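Local structure of xyloglucan-specific endo-beta-1,4-glucanase (Uncultured bacterium, 4W88) at residues L222-P227 with G288-T293; F230-D235 with E314-L319; A274-N279 with N307-N312. The protein hydrolyses internal beta-1,4-glucosidic bonds in the backbone of xyloglucan, acting as an endo-glucanase of glycoside hydrolase family 5. The protein carries 1 engineered substitution. All blocks are in the same frame, centred on the assembly; numbering follows the deposited sequence.

Contact 1. Residues L222-P227 with G288-T293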
ATOM      1  N   LEU A 222      -1.395   4.006   6.162  1.00 17.34           N
ATOM      2  CA  LEU A 222      -0.109   4.027   6.868  1.00 16.32           C
ATOM      3  C   LEU A 222       0.669   2.782   6.572  1.00 17.08           C
ATOM      4  O   LEU A 222       0.095   1.764   6.286  1.00 17.70           O
ATOM      5  CB  LEU A 222      -0.343   4.202   8.401  1.00 19.60           C
ATOM      6  CG  LEU A 222      -1.153   5.431   8.736  1.00 19.15           C
ATOM      7  CD1 LEU A 222      -1.574   5.332  10.162  1.00 20.59           C
ATOM      8  CD2 LEU A 222      -0.388   6.763   8.473  1.00 22.31           C
ATOM      9  N   HIS A 223       1.999   2.843   6.744  1.00 17.68           N
ATOM     10  CA  HIS A 223       2.825   1.670   6.691  1.00 18.56           C
ATOM     11  C   HIS A 223       3.523   1.527   8.030  1.00 18.64           C
ATOM     12  O   HIS A 223       4.166   2.452   8.481  1.00 21.50           O
ATOM     13  CB  HIS A 223       3.879   1.746   5.606  1.00 18.93           C
ATOM     14  CG  HIS A 223       3.336   1.763   4.222  1.00 17.37           C
ATOM     15  ND1 HIS A 223       4.116   2.006   3.090  1.00 18.51           N
ATOM     16  CD2 HIS A 223       2.089   1.512   3.769  1.00 17.49           C
ATOM     17  CE1 HIS A 223       3.346   1.922   2.030  1.00 17.35           C
ATOM     18  NE2 HIS A 223       2.130   1.609   2.418  1.00 15.79           N
ATOM     19  N   THR A 224       3.360   0.351   8.648  1.00 20.10           N
ATOM     20  CA  THR A 224       3.805   0.143   9.989  1.00 22.78           C
ATOM     21  C   THR A 224       4.486  -1.204  10.115  1.00 23.63           C
ATOM     22  O   THR A 224       3.898  -2.207  10.573  1.00 30.71           O
ATOM     23  CB  THR A 224       2.732   0.320  11.071  1.00 24.31           C
ATOM     24  OG1 THR A 224       1.585  -0.484  10.799  1.00 29.41           O
ATOM     25  CG2 THR A 224       2.343   1.712  11.164  1.00 25.41           C
ATOM     26  N   TYR A 225       5.709  -1.218   9.670  1.00 21.87           N
ATOM     27  CA  TYR A 225       6.567  -2.424   9.850  1.00 23.01           C
ATOM     28  C   TYR A 225       7.244  -2.418  11.232  1.00 21.05           C
ATOM     29  O   TYR A 225       8.492  -2.358  11.347  1.00 27.32           O
ATOM     30  CB  TYR A 225       7.638  -2.427   8.784  1.00 21.07           C
ATOM     31  CG  TYR A 225       7.184  -2.645   7.331  1.00 18.45           C
ATOM     32  CD1 TYR A 225       6.814  -1.565   6.476  1.00 19.98           C
ATOM     33  CD2 TYR A 225       7.270  -3.906   6.754  1.00 17.79           C
ATOM     34  CE1 TYR A 225       6.476  -1.797   5.142  1.00 17.33           C
ATOM     35  CE2 TYR A 225       6.974  -4.136   5.411  1.00 15.29           C
ATOM     36  CZ  TYR A 225       6.603  -3.046   4.583  1.00 17.14           C
ATOM     37  OH  TYR A 225       6.342  -3.307   3.273  1.00 17.75           O
ATOM     38  N   THR A 226       6.418  -2.475  12.254  1.00 21.54           N
ATOM     39  CA  THR A 226       6.823  -2.095  13.605  1.00 21.80           C
ATOM     40  C   THR A 226       6.974  -3.327  14.495  1.00 22.10           C
ATOM     41  O   THR A 226       6.063  -4.189  14.565  1.00 21.36           O
ATOM     42  CB  THR A 226       5.760  -1.190  14.177  1.00 20.69           C
ATOM     43  OG1 THR A 226       5.559  -0.098  13.258  1.00 26.59           O
ATOM     44  CG2 THR A 226       6.144  -0.678  15.531  1.00 27.33           C
ATOM     45  N   PRO A 227       8.093  -3.412  15.220  1.00 24.55           N
ATOM     46  CA  PRO A 227       9.243  -2.460  15.230  1.00 22.98           C
ATOM     47  C   PRO A 227      10.217  -2.766  14.086  1.00 20.46           C
ATOM     48  O   PRO A 227      10.424  -3.928  13.691  1.00 24.06           O
ATOM     49  CB  PRO A 227       9.982  -2.796  16.565  1.00 28.35           C
ATOM     50  CG  PRO A 227       9.170  -3.799  17.240  1.00 29.01           C
ATOM     51  CD  PRO A 227       8.248  -4.459  16.244  1.00 26.27           C
ATOM     52  N   GLY A 288       0.828 -12.303  15.984  1.00 24.10           N
ATOM     53  CA  GLY A 288      -0.160 -12.276  17.072  1.00 26.10           C
ATOM     54  C   GLY A 288      -0.255 -10.927  17.753  1.00 30.05           C
ATOM     55  O   GLY A 288      -1.329 -10.397  17.955  1.00 26.74           O
ATOM     56  N   ASP A 289       0.890 -10.369  18.103  1.00 24.18           N
ATOM     57  CA  ASP A 289       0.925  -9.099  18.814  1.00 28.35           C
ATOM     58  C   ASP A 289       0.571  -7.929  17.927  1.00 24.65           C
ATOM     59  O   ASP A 289      -0.150  -6.988  18.356  1.00 25.74           O
ATOM     60  CB  ASP A 289       2.340  -8.871  19.423  1.00 27.52           C
ATOM     61  CG  ASP A 289       2.559  -9.676  20.681  1.00 26.28           C
ATOM     62  OD1 ASP A 289       1.560 -10.129  21.303  1.00 29.22           O
ATOM     63  OD2 ASP A 289       3.714  -9.848  21.069  1.00 29.35           O
ATOM     64  N   TYR A 290       1.049  -8.000  16.694  1.00 23.31           N
ATOM     65  CA  TYR A 290       0.887  -6.876  15.749  1.00 23.85           C
ATOM     66  C   TYR A 290      -0.536  -6.865  15.139  1.00 23.33           C
ATOM     67  O   TYR A 290      -1.292  -5.888  15.282  1.00 22.80           O
ATOM     68  CB  TYR A 290       1.954  -6.958  14.684  1.00 23.97           C
ATOM     69  CG  TYR A 290       1.759  -5.858  13.684  1.00 26.62           C
ATOM     70  CD1 TYR A 290       2.305  -4.614  13.855  1.00 24.56           C
ATOM     71  CD2 TYR A 290       0.991  -6.095  12.576  1.00 26.37           C
ATOM     72  CE1 TYR A 290       2.036  -3.572  12.959  1.00 30.18           C
ATOM     73  CE2 TYR A 290       0.733  -5.129  11.673  1.00 23.78           C
ATOM     74  CZ  TYR A 290       1.207  -3.849  11.809  1.00 23.37           C
ATOM     75  OH  TYR A 290       0.913  -2.885  10.863  1.00 32.12           O
ATOM     76  N   VAL A 291      -0.924  -7.957  14.492  1.00 22.66           N
ATOM     77  CA  VAL A 291      -2.271  -8.032  13.914  1.00 20.10           C
ATOM     78  C   VAL A 291      -3.329  -8.022  14.996  1.00 23.70           C
ATOM     79  O   VAL A 291      -4.388  -7.376  14.840  1.00 23.40           O
ATOM     80  CB  VAL A 291      -2.408  -9.173  12.906  1.00 23.28           C
ATOM     81  CG1 VAL A 291      -3.796  -9.153  12.254  1.00 27.34           C
ATOM     82  CG2 VAL A 291      -1.301  -9.066  11.830  1.00 24.42           C
ATOM     83  N   GLY A 292      -3.045  -8.702  16.104  1.00 28.85           N
ATOM     84  CA  GLY A 292      -3.926  -8.612  17.282  1.00 29.17           C
ATOM     85  C   GLY A 292      -4.226  -7.181  17.781  1.00 26.13           C
ATOM     86  O   GLY A 292      -5.390  -6.861  18.189  1.00 28.35           O
ATOM     87  N   THR A 293      -3.227  -6.317  17.684  1.00 23.73           N
ATOM     88  CA  THR A 293      -3.374  -4.941  18.049  1.00 25.88           C
ATOM     89  C   THR A 293      -4.352  -4.247  17.062  1.00 22.01           C
ATOM     90  O   THR A 293      -5.272  -3.544  17.488  1.00 26.59           O
ATOM     91  CB  THR A 293      -2.021  -4.198  18.088  1.00 28.08           C
ATOM     92  OG1 THR A 293      -1.202  -4.734  19.136  1.00 27.52           O
ATOM     93  CG2 THR A 293      -2.234  -2.671  18.354  1.00 27.55           C
TER
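The Tyr290 ring presents its outer edge to Thr224, whose OG1 lies in the ring plane next to the phenol oxygen, while two carbonyl oxygens of the same loop, those of Thr224 and Thr226, come at the ring obliquely. Trp286, one turn earlier on helix 280-295, stacks against this ring, and Ile269 and Thr272 of strand 267-272 also touch it. The polar core is a very short hydrogen bond, 2.5 Å between Thr224 OG1 and Tyr290 OH, in which either hydroxyl could be the donor. Further in along the ring, Tyr290 CE1 lies 3.3 Å from Thr224 O, and Tyr290 CD1 is 3.8 Å from Thr226 O. With CG opposite the backbone N (chi1 177°), the tyrosine reaches out from the helix to the loop that follows strand 218-223. That loop is sharply bent: Tyr225 centres an inverse gamma turn, with a weak bond of 3.0 Å from Thr226 N to Thr224 O, and a cis peptide precedes Pro227. The two carbonyls have donors of their own, Thr272 OG1 for Thr224 O and Trp286 NE1 for Thr226 O. A helix on the outside of the TIM barrel thus meets the loop after a barrel strand through a buried hydroxyl pair joined by one very short bond, next to Tyr225, whose CB points away from the helix and which belongs to the glycan pocket.

Contact 2. Residues F230-D235 with E314-L319. With BGC (beta-D-glucopyranose), chain C.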
ATOM      1  N   PHE A 230      12.917  -5.457  14.376  1.00 23.85           N
ATOM      2  CA  PHE A 230      12.493  -6.836  14.204  1.00 21.24           C
ATOM      3  C   PHE A 230      12.229  -7.179  12.739  1.00 25.49           C
ATOM      4  O   PHE A 230      12.563  -8.269  12.273  1.00 23.96           O
ATOM      5  CB  PHE A 230      11.251  -7.128  15.032  1.00 23.09           C
ATOM      6  CG  PHE A 230      10.775  -8.534  14.865  1.00 20.85           C
ATOM      7  CD1 PHE A 230      11.505  -9.591  15.390  1.00 24.60           C
ATOM      8  CD2 PHE A 230       9.631  -8.812  14.192  1.00 24.08           C
ATOM      9  CE1 PHE A 230      11.073 -10.901  15.190  1.00 20.70           C
ATOM     10  CE2 PHE A 230       9.211 -10.110  14.000  1.00 23.54           C
ATOM     11  CZ  PHE A 230       9.938 -11.149  14.479  1.00 23.17           C
ATOM     12  N   THR A 231      11.567  -6.255  12.021  1.00 21.09           N
ATOM     13  CA  THR A 231      11.050  -6.577  10.694  1.00 22.36           C
ATOM     14  C   THR A 231      12.069  -6.441   9.565  1.00 19.54           C
ATOM     15  O   THR A 231      11.963  -7.096   8.491  1.00 22.69           O
ATOM     16  CB  THR A 231       9.822  -5.674  10.348  1.00 21.06           C
ATOM     17  OG1 THR A 231      10.211  -4.311  10.488  1.00 21.71           O
ATOM     18  CG2 THR A 231       8.678  -5.941  11.328  1.00 20.80           C
ATOM     19  N   TYR A 232      13.048  -5.557   9.811  1.00 21.34           N
ATOM     20  CA  TYR A 232      14.174  -5.286   8.860  1.00 20.23           C
ATOM     21  C   TYR A 232      15.531  -5.756   9.377  1.00 23.28           C
ATOM     22  O   TYR A 232      15.661  -6.091  10.520  1.00 24.30           O
ATOM     23  CB  TYR A 232      14.232  -3.780   8.505  1.00 25.05           C
ATOM     24  CG  TYR A 232      13.206  -3.347   7.421  1.00 19.97           C
ATOM     25  CD1 TYR A 232      11.818  -3.315   7.716  1.00 23.74           C
ATOM     26  CD2 TYR A 232      13.625  -3.033   6.133  1.00 23.70           C
ATOM     27  CE1 TYR A 232      10.909  -2.949   6.712  1.00 25.10           C
ATOM     28  CE2 TYR A 232      12.734  -2.675   5.150  1.00 26.98           C
ATOM     29  CZ  TYR A 232      11.419  -2.646   5.450  1.00 22.14           C
ATOM     30  OH  TYR A 232      10.550  -2.276   4.440  1.00 25.52           O
ATOM     31  N   VAL A 233      16.490  -5.853   8.491  1.00 28.15           N
ATOM     32  CA  VAL A 233      17.876  -6.143   8.845  1.00 27.73           C
ATOM     33  C   VAL A 233      18.659  -4.823   8.850  1.00 31.43           C
ATOM     34  O   VAL A 233      18.592  -4.087   7.871  1.00 32.69           O
ATOM     35  CB  VAL A 233      18.531  -7.111   7.865  1.00 35.89           C
ATOM     36  CG1 VAL A 233      19.985  -7.431   8.308  1.00 34.45           C
ATOM     37  CG2 VAL A 233      17.717  -8.366   7.771  1.00 31.17           C
ATOM     38  N   ALA A 234      19.285  -4.497   9.986  1.00 29.32           N
ATOM     39  CA  ALA A 234      19.994  -3.224  10.186  1.00 34.15           C
ATOM     40  C   ALA A 234      20.880  -3.370  11.403  1.00 36.45           C
ATOM     41  O   ALA A 234      20.742  -4.368  12.095  1.00 31.50           O
ATOM     42  CB  ALA A 234      19.018  -2.117  10.420  1.00 37.14           C
ATOM     43  N   ASP A 235      21.738  -2.352  11.656  1.00 35.52           N
ATOM     44  CA  ASP A 235      22.593  -2.337  12.807  1.00 40.14           C
ATOM     45  C   ASP A 235      21.648  -2.141  13.973  1.00 30.59           C
ATOM     46  O   ASP A 235      20.953  -1.154  14.061  1.00 40.57           O
ATOM     47  CB  ASP A 235      23.562  -1.148  12.678  1.00 48.09           C
ATOM     48  CG  ASP A 235      24.380  -0.819  13.970  1.00 53.67           C
ATOM     49  OD1 ASP A 235      24.450  -1.583  14.944  1.00 42.56           O
ATOM     50  OD2 ASP A 235      24.996   0.291  13.984  1.00 69.82           O
ATOM     51  N   GLU A 314      15.531  -8.523   0.521  1.00 25.83           N
ATOM     52  CA  GLU A 314      14.682  -8.380   1.680  1.00 22.33           C
ATOM     53  C   GLU A 314      13.667  -9.530   1.674  1.00 21.78           C
ATOM     54  O   GLU A 314      12.830  -9.607   0.776  1.00 21.13           O
ATOM     55  CB  GLU A 314      14.027  -7.014   1.638  1.00 22.10           C
ATOM     56  CG  GLU A 314      15.028  -5.848   1.862  1.00 29.30           C
ATOM     57  CD  GLU A 314      14.385  -4.468   1.809  1.00 33.89           C
ATOM     58  OE1 GLU A 314      13.231  -4.364   1.426  1.00 38.18           O
ATOM     59  OE2 GLU A 314      15.020  -3.436   2.123  1.00 47.20           O
ATOM     60  N   LYS A 315      13.726 -10.407   2.694  1.00 21.04           N
ATOM     61  CA  LYS A 315      13.065 -11.700   2.565  1.00 17.60           C
ATOM     62  C   LYS A 315      11.608 -11.634   3.000  1.00 19.27           C
ATOM     63  O   LYS A 315      11.198 -12.257   3.987  1.00 20.61           O
ATOM     64  CB  LYS A 315      13.862 -12.848   3.242  1.00 20.22           C
ATOM     65  CG  LYS A 315      15.181 -13.199   2.574  1.00 26.29           C
ATOM     66  CD  LYS A 315      15.983 -14.139   3.470  1.00 30.14           C
ATOM     67  CE  LYS A 315      17.144 -14.778   2.714  1.00 40.72           C
ATOM     68  NZ  LYS A 315      18.001 -13.784   2.032  1.00 55.87           N
ATOM     69  N   PHE A 316      10.823 -10.825   2.286  1.00 18.89           N
ATOM     70  CA  PHE A 316       9.368 -10.695   2.621  1.00 17.67           C
ATOM     71  C   PHE A 316       8.469 -11.724   1.879  1.00 16.44           C
ATOM     72  O   PHE A 316       7.237 -11.739   2.030  1.00 18.77           O
ATOM     73  CB  PHE A 316       8.952  -9.324   2.218  1.00 17.66           C
ATOM     74  CG  PHE A 316       9.359  -8.219   3.196  1.00 16.59           C
ATOM     75  CD1 PHE A 316       8.850  -8.174   4.453  1.00 16.07           C
ATOM     76  CD2 PHE A 316      10.212  -7.235   2.797  1.00 16.73           C
ATOM     77  CE1 PHE A 316       9.119  -7.184   5.350  1.00 19.82           C
ATOM     78  CE2 PHE A 316      10.528  -6.195   3.653  1.00 16.24           C
ATOM     79  CZ  PHE A 316      10.007  -6.166   4.953  1.00 18.23           C
ATOM     80  N   GLY A 317       9.077 -12.566   1.031  1.00 18.94           N
ATOM     81  CA  GLY A 317       8.330 -13.503   0.281  1.00 19.62           C
ATOM     82  C   GLY A 317       7.469 -14.484   1.112  1.00 17.86           C
ATOM     83  O   GLY A 317       7.941 -15.052   2.117  1.00 20.00           O
ATOM     84  N   LEU A 318       6.237 -14.694   0.650  1.00 19.98           N
ATOM     85  CA  LEU A 318       5.322 -15.670   1.269  1.00 18.82           C
ATOM     86  C   LEU A 318       4.832 -16.701   0.281  1.00 20.82           C
ATOM     87  O   LEU A 318       4.841 -17.905   0.591  1.00 21.36           O
ATOM     88  CB  LEU A 318       4.165 -15.032   2.018  1.00 19.44           C
ATOM     89  CG  LEU A 318       4.525 -14.023   3.082  1.00 21.34           C
ATOM     90  CD1 LEU A 318       3.295 -13.267   3.619  1.00 28.32           C
ATOM     91  CD2 LEU A 318       5.189 -14.760   4.244  1.00 25.54           C
ATOM     92  N   LEU A 319       4.385 -16.212  -0.872  1.00 20.03           N
ATOM     93  CA  LEU A 319       3.955 -17.064  -1.974  1.00 18.14           C
ATOM     94  C   LEU A 319       5.105 -17.336  -2.949  1.00 21.02           C
ATOM     95  O   LEU A 319       5.630 -16.425  -3.553  1.00 20.39           O
ATOM     96  CB  LEU A 319       2.754 -16.491  -2.684  1.00 18.97           C
ATOM     97  CG  LEU A 319       2.300 -17.283  -3.929  1.00 21.07           C
ATOM     98  CD1 LEU A 319       1.900 -18.731  -3.486  1.00 22.32           C
ATOM     99  CD2 LEU A 319       1.192 -16.532  -4.666  1.00 22.81           C
TER
HETATM  100  C2  BGC C   4      11.973   1.342   4.673  1.00 42.17           C
HETATM  101  C3  BGC C   4      10.781   1.279   3.706  1.00 37.19           C
HETATM  102  C4  BGC C   4       9.497   1.025   4.421  1.00 44.55           C
HETATM  103  C5  BGC C   4       9.675   2.091   5.577  1.00 41.69           C
HETATM  104  C6  BGC C   4       8.446   1.888   6.377  1.00 51.07           C
HETATM  105  C1  BGC C   4      12.088   2.443   5.665  1.00 33.51           C
HETATM  106  O2  BGC C   4      12.982   1.710   3.854  1.00 46.23           O
HETATM  107  O3  BGC C   4      11.061   0.214   2.830  1.00 47.55           O
HETATM  108  O4  BGC C   4       8.364   0.803   3.431  1.00 32.00           O
HETATM  109  O5  BGC C   4      11.004   2.094   6.341  1.00 34.93           O
HETATM  110  O6  BGC C   4       8.148   2.839   7.367  1.00 46.30           O
HETATM  111  O   HOH W   1      12.150  -1.918   1.964  1.00 43.31           O
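Tyr232 and Phe316 form a T-shaped (edge-to-face) pair, with the edge of Phe316 directed at the face of Tyr232. Their centroids are 5.5 Å apart and the planes stand at 69°. The closest carbons are Phe316 CZ and Tyr232 CE1, at 3.8 Å, and Phe316 CE2 extends the packing toward the phenol oxygen. Thr231 adds only its carbonyl oxygen, which approaches Phe316 CZ obliquely.

The second kind of contact is between ring and carboxylate. Glu314 OE2 lies 3.9 Å from Tyr232 CE2, at the ring's edge, with the carboxylate turned almost perpendicular to the ring (83°). The other oxygen, OE1, lies in the plane of the Phe316 ring at its edge. An extended chain beyond CG (chi2 179°) carries the acid out to this position from a loop in which Lys315 centres an inverse gamma turn, closed by a bond of 2.8 Å from Phe316 N to Glu314 O.

One water bridges the polar groups. It donates to Glu314 OE1 at 2.7 Å and to O3 of the bound glucose, and it is 3.0 Å from Tyr232 OH in a hydrogen bond of undecided direction. Replacing Tyr232 with a leucine would probably leave the edge of Phe316 without an aromatic face and the bridging water without its phenol partner, freeing it to shift beside the sugar.

Tyr232 belongs to the glycan pocket, with Tyr228 packed beside it. The contact therefore joins an apolar footing against the ring to a hydrated polar rim, through which the glutamate, probably charged, is linked to O3 of the glucose by a water.

Contact 3. Residues A274-N279 with N307-N312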
ATOM      1  N   ALA A 274       7.344  -8.967   8.076  1.00 19.49           N
ATOM      2  CA  ALA A 274       8.617  -9.164   8.741  1.00 19.57           C
ATOM      3  C   ALA A 274       9.517  -9.997   7.855  1.00 18.35           C
ATOM      4  O   ALA A 274       9.116 -11.002   7.362  1.00 20.77           O
ATOM      5  CB  ALA A 274       8.335  -9.881  10.044  1.00 21.93           C
ATOM      6  N   GLN A 275      10.731  -9.543   7.643  1.00 19.96           N
ATOM      7  CA  GLN A 275      11.644 -10.296   6.854  1.00 21.38           C
ATOM      8  C   GLN A 275      11.994 -11.600   7.577  1.00 21.79           C
ATOM      9  O   GLN A 275      12.121 -11.660   8.812  1.00 22.71           O
ATOM     10  CB  GLN A 275      12.935  -9.508   6.554  1.00 21.40           C
ATOM     11  CG  GLN A 275      12.706  -8.328   5.646  1.00 20.69           C
ATOM     12  CD  GLN A 275      13.919  -7.452   5.444  1.00 23.54           C
ATOM     13  OE1 GLN A 275      15.057  -7.934   5.334  1.00 25.66           O
ATOM     14  NE2 GLN A 275      13.686  -6.144   5.386  1.00 22.33           N
ATOM     15  N   PHE A 276      12.039 -12.648   6.779  1.00 18.68           N
ATOM     16  CA  PHE A 276      12.350 -13.982   7.258  1.00 20.74           C
ATOM     17  C   PHE A 276      13.802 -14.092   7.683  1.00 23.06           C
ATOM     18  O   PHE A 276      14.700 -13.886   6.865  1.00 24.11           O
ATOM     19  CB  PHE A 276      12.033 -15.123   6.262  1.00 23.29           C
ATOM     20  CG  PHE A 276      12.255 -16.485   6.848  1.00 21.85           C
ATOM     21  CD1 PHE A 276      11.424 -16.916   7.911  1.00 24.24           C
ATOM     22  CD2 PHE A 276      13.227 -17.345   6.361  1.00 23.23           C
ATOM     23  CE1 PHE A 276      11.611 -18.152   8.514  1.00 25.80           C
ATOM     24  CE2 PHE A 276      13.385 -18.619   6.941  1.00 27.15           C
ATOM     25  CZ  PHE A 276      12.574 -19.007   8.010  1.00 27.76           C
ATOM     26  N   LYS A 277      14.012 -14.406   8.959  1.00 23.32           N
ATOM     27  CA  LYS A 277      15.378 -14.464   9.558  1.00 22.37           C
ATOM     28  C   LYS A 277      15.593 -15.806  10.274  1.00 21.80           C
ATOM     29  O   LYS A 277      16.102 -15.851  11.394  1.00 26.91           O
ATOM     30  CB  LYS A 277      15.537 -13.331  10.584  1.00 23.59           C
ATOM     31  CG  LYS A 277      15.383 -11.894  10.107  1.00 23.80           C
ATOM     32  CD  LYS A 277      15.293 -10.920  11.262  1.00 27.00           C
ATOM     33  CE  LYS A 277      15.125  -9.506  10.706  1.00 25.82           C
ATOM     34  NZ  LYS A 277      15.375  -8.523  11.809  1.00 23.69           N
ATOM     35  N   GLU A 278      15.128 -16.892   9.607  1.00 23.13           N
ATOM     36  CA  GLU A 278      15.201 -18.278  10.123  1.00 22.85           C
ATOM     37  C   GLU A 278      14.583 -18.311  11.510  1.00 24.45           C
ATOM     38  O   GLU A 278      15.124 -18.925  12.447  1.00 27.00           O
ATOM     39  CB  GLU A 278      16.604 -18.857  10.108  1.00 30.51           C
ATOM     40  CG  GLU A 278      17.259 -18.626   8.794  1.00 35.93           C
ATOM     41  CD  GLU A 278      17.741 -19.762   8.115  1.00 46.76           C
ATOM     42  OE1 GLU A 278      16.938 -20.215   7.279  1.00 62.56           O
ATOM     43  OE2 GLU A 278      18.912 -20.128   8.417  1.00 56.22           O
ATOM     44  N   ASN A 279      13.431 -17.666  11.616  1.00 23.26           N
ATOM     45  CA  ASN A 279      12.837 -17.338  12.884  1.00 24.64           C
ATOM     46  C   ASN A 279      11.318 -17.461  12.821  1.00 21.64           C
ATOM     47  O   ASN A 279      10.580 -16.573  13.298  1.00 23.18           O
ATOM     48  CB  ASN A 279      13.227 -15.927  13.334  1.00 21.09           C
ATOM     49  CG  ASN A 279      12.706 -14.832  12.404  1.00 20.20           C
ATOM     50  OD1 ASN A 279      12.505 -15.048  11.209  1.00 22.22           O
ATOM     51  ND2 ASN A 279      12.465 -13.660  12.982  1.00 19.47           N
ATOM     52  N   ASN A 307       8.177 -11.943  -3.192  1.00 18.57           N
ATOM     53  CA  ASN A 307       8.655 -13.253  -3.707  1.00 19.53           C
ATOM     54  C   ASN A 307      10.124 -13.495  -3.458  1.00 20.45           C
ATOM     55  O   ASN A 307      10.713 -14.300  -4.166  1.00 24.10           O
ATOM     56  CB  ASN A 307       8.312 -13.370  -5.178  1.00 19.67           C
ATOM     57  CG  ASN A 307       8.346 -14.785  -5.705  1.00 19.40           C
ATOM     58  OD1 ASN A 307       8.147 -15.737  -4.961  1.00 22.92           O
ATOM     59  ND2 ASN A 307       8.600 -14.928  -6.984  1.00 22.03           N
ATOM     60  N   ILE A 308      10.691 -12.870  -2.409  1.00 18.90           N
ATOM     61  CA  ILE A 308      12.086 -13.125  -2.046  1.00 22.26           C
ATOM     62  C   ILE A 308      12.084 -13.886  -0.739  1.00 20.71           C
ATOM     63  O   ILE A 308      11.602 -13.379   0.253  1.00 21.74           O
ATOM     64  CB  ILE A 308      12.914 -11.838  -1.923  1.00 22.28           C
ATOM     65  CG1 ILE A 308      12.953 -11.112  -3.279  1.00 21.97           C
ATOM     66  CG2 ILE A 308      14.329 -12.180  -1.462  1.00 24.17           C
ATOM     67  CD1 ILE A 308      13.688  -9.787  -3.200  1.00 26.60           C
ATOM     68  N   TYR A 309      12.662 -15.096  -0.726  1.00 21.51           N
ATOM     69  CA  TYR A 309      12.695 -15.918   0.475  1.00 23.52           C
ATOM     70  C   TYR A 309      14.016 -16.688   0.584  1.00 25.82           C
ATOM     71  O   TYR A 309      14.666 -16.624   1.599  1.00 34.38           O
ATOM     72  CB  TYR A 309      11.527 -16.912   0.490  1.00 24.47           C
ATOM     73  CG  TYR A 309      11.342 -17.685   1.780  1.00 23.88           C
ATOM     74  CD1 TYR A 309      10.632 -17.127   2.819  1.00 20.94           C
ATOM     75  CD2 TYR A 309      11.843 -18.943   1.945  1.00 28.69           C
ATOM     76  CE1 TYR A 309      10.429 -17.809   3.984  1.00 23.58           C
ATOM     77  CE2 TYR A 309      11.645 -19.649   3.119  1.00 29.87           C
ATOM     78  CZ  TYR A 309      10.937 -19.076   4.149  1.00 27.65           C
ATOM     79  OH  TYR A 309      10.643 -19.685   5.361  1.00 26.32           O
ATOM     80  N   HIS A 310      14.385 -17.446  -0.436  1.00 32.40           N
ATOM     81  CA  HIS A 310      15.573 -18.235  -0.342  1.00 35.27           C
ATOM     82  C   HIS A 310      16.795 -17.470  -0.819  1.00 46.75           C
ATOM     83  O   HIS A 310      17.884 -17.738  -0.400  1.00 49.84           O
ATOM     84  CB  HIS A 310      15.437 -19.526  -1.160  1.00 33.93           C
ATOM     85  CG  HIS A 310      14.360 -20.465  -0.705  1.00 42.36           C
ATOM     86  ND1 HIS A 310      14.405 -21.136   0.504  1.00 52.10           N
ATOM     87  CD2 HIS A 310      13.253 -20.912  -1.345  1.00 42.10           C
ATOM     88  CE1 HIS A 310      13.339 -21.913   0.607  1.00 51.47           C
ATOM     89  NE2 HIS A 310      12.622 -21.792  -0.499  1.00 49.55           N
ATOM     90  N   GLY A 311      16.610 -16.545  -1.732  1.00 37.30           N
ATOM     91  CA  GLY A 311      17.734 -15.808  -2.270  1.00 38.10           C
ATOM     92  C   GLY A 311      18.003 -14.540  -1.518  1.00 44.12           C
ATOM     93  O   GLY A 311      17.336 -14.238  -0.548  1.00 37.08           O
ATOM     94  N   ASN A 312      18.974 -13.763  -2.007  1.00 39.59           N
ATOM     95  CA  ASN A 312      19.385 -12.515  -1.337  1.00 48.48           C
ATOM     96  C   ASN A 312      18.372 -11.433  -1.598  1.00 43.62           C
ATOM     97  O   ASN A 312      17.711 -11.484  -2.626  1.00 35.71           O
ATOM     98  CB  ASN A 312      20.727 -11.989  -1.832  1.00 56.36           C
ATOM     99  CG  ASN A 312      21.834 -12.993  -1.700  1.00 61.48           C
ATOM    100  OD1 ASN A 312      21.976 -13.706  -0.687  1.00 64.03           O
ATOM    101  ND2 ASN A 312      22.652 -13.048  -2.732  1.00 78.49           N
TER
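Phe276 lies against Tyr309 in an offset (parallel-displaced) stack, the centroids 4.7 Å apart and the planes inclined by 19°. At the root of the phenylalanine, CB is 3.9 Å from Tyr309 CE1. CG comes closer to that same carbon, and Phe276 CD2 then passes to Tyr309 CZ at 3.6 Å. Toward the tip the partner becomes the phenol oxygen: Tyr309 OH is 3.3 Å from both Phe276 CE2 and CZ, and it sits over the centre of the Phe276 ring. On the opposite face the backbone Glu278 N is poised above the ring centre, so the phenylalanine is held between a hydroxyl and an amide nitrogen. Its ring is swung into this slot by a chi1 of -175°, which puts CG across from the backbone N. Just beyond, Lys277 N donates to Asn279 OD1 at 2.8 Å, from above the carbonyl plane, within the turn that leads into helix 280-295. Tyr309 in turn stacks on Tyr327. Between the two segments the contact is thus aromatic stacking with no hydrogen bond across it, though a backbone bond from Phe276 to Lys315 also ties these loops, while the polar tip over the phenylalanine face finds its hydrogen bond in Asn328 ND2.

In the fold
All three contacts involve loops at the end of the barrel where the glycan binds. Contacts 1 and 2 are 14 Å apart between centres and touch: Tyr225 O is 2.7 Å from Thr231 OG1, a probable hydrogen bond, and the Tyr225 ring packs on Tyr232 and Phe316, so pocket residues of both contacts form one aromatic wall beside the sugar. The centre of contact 3 is about 6 Å from that of contact 2, and farther from the chain's centre. Lys277 NZ reaches Tyr232 O at 2.8 Å, and Gly317 N reaches Ile308 O at 2.8 Å, both probable hydrogen bonds. Contacts 1 and 3 do not touch, their nearest atoms being about 5 Å apart; contact 2 bridges them.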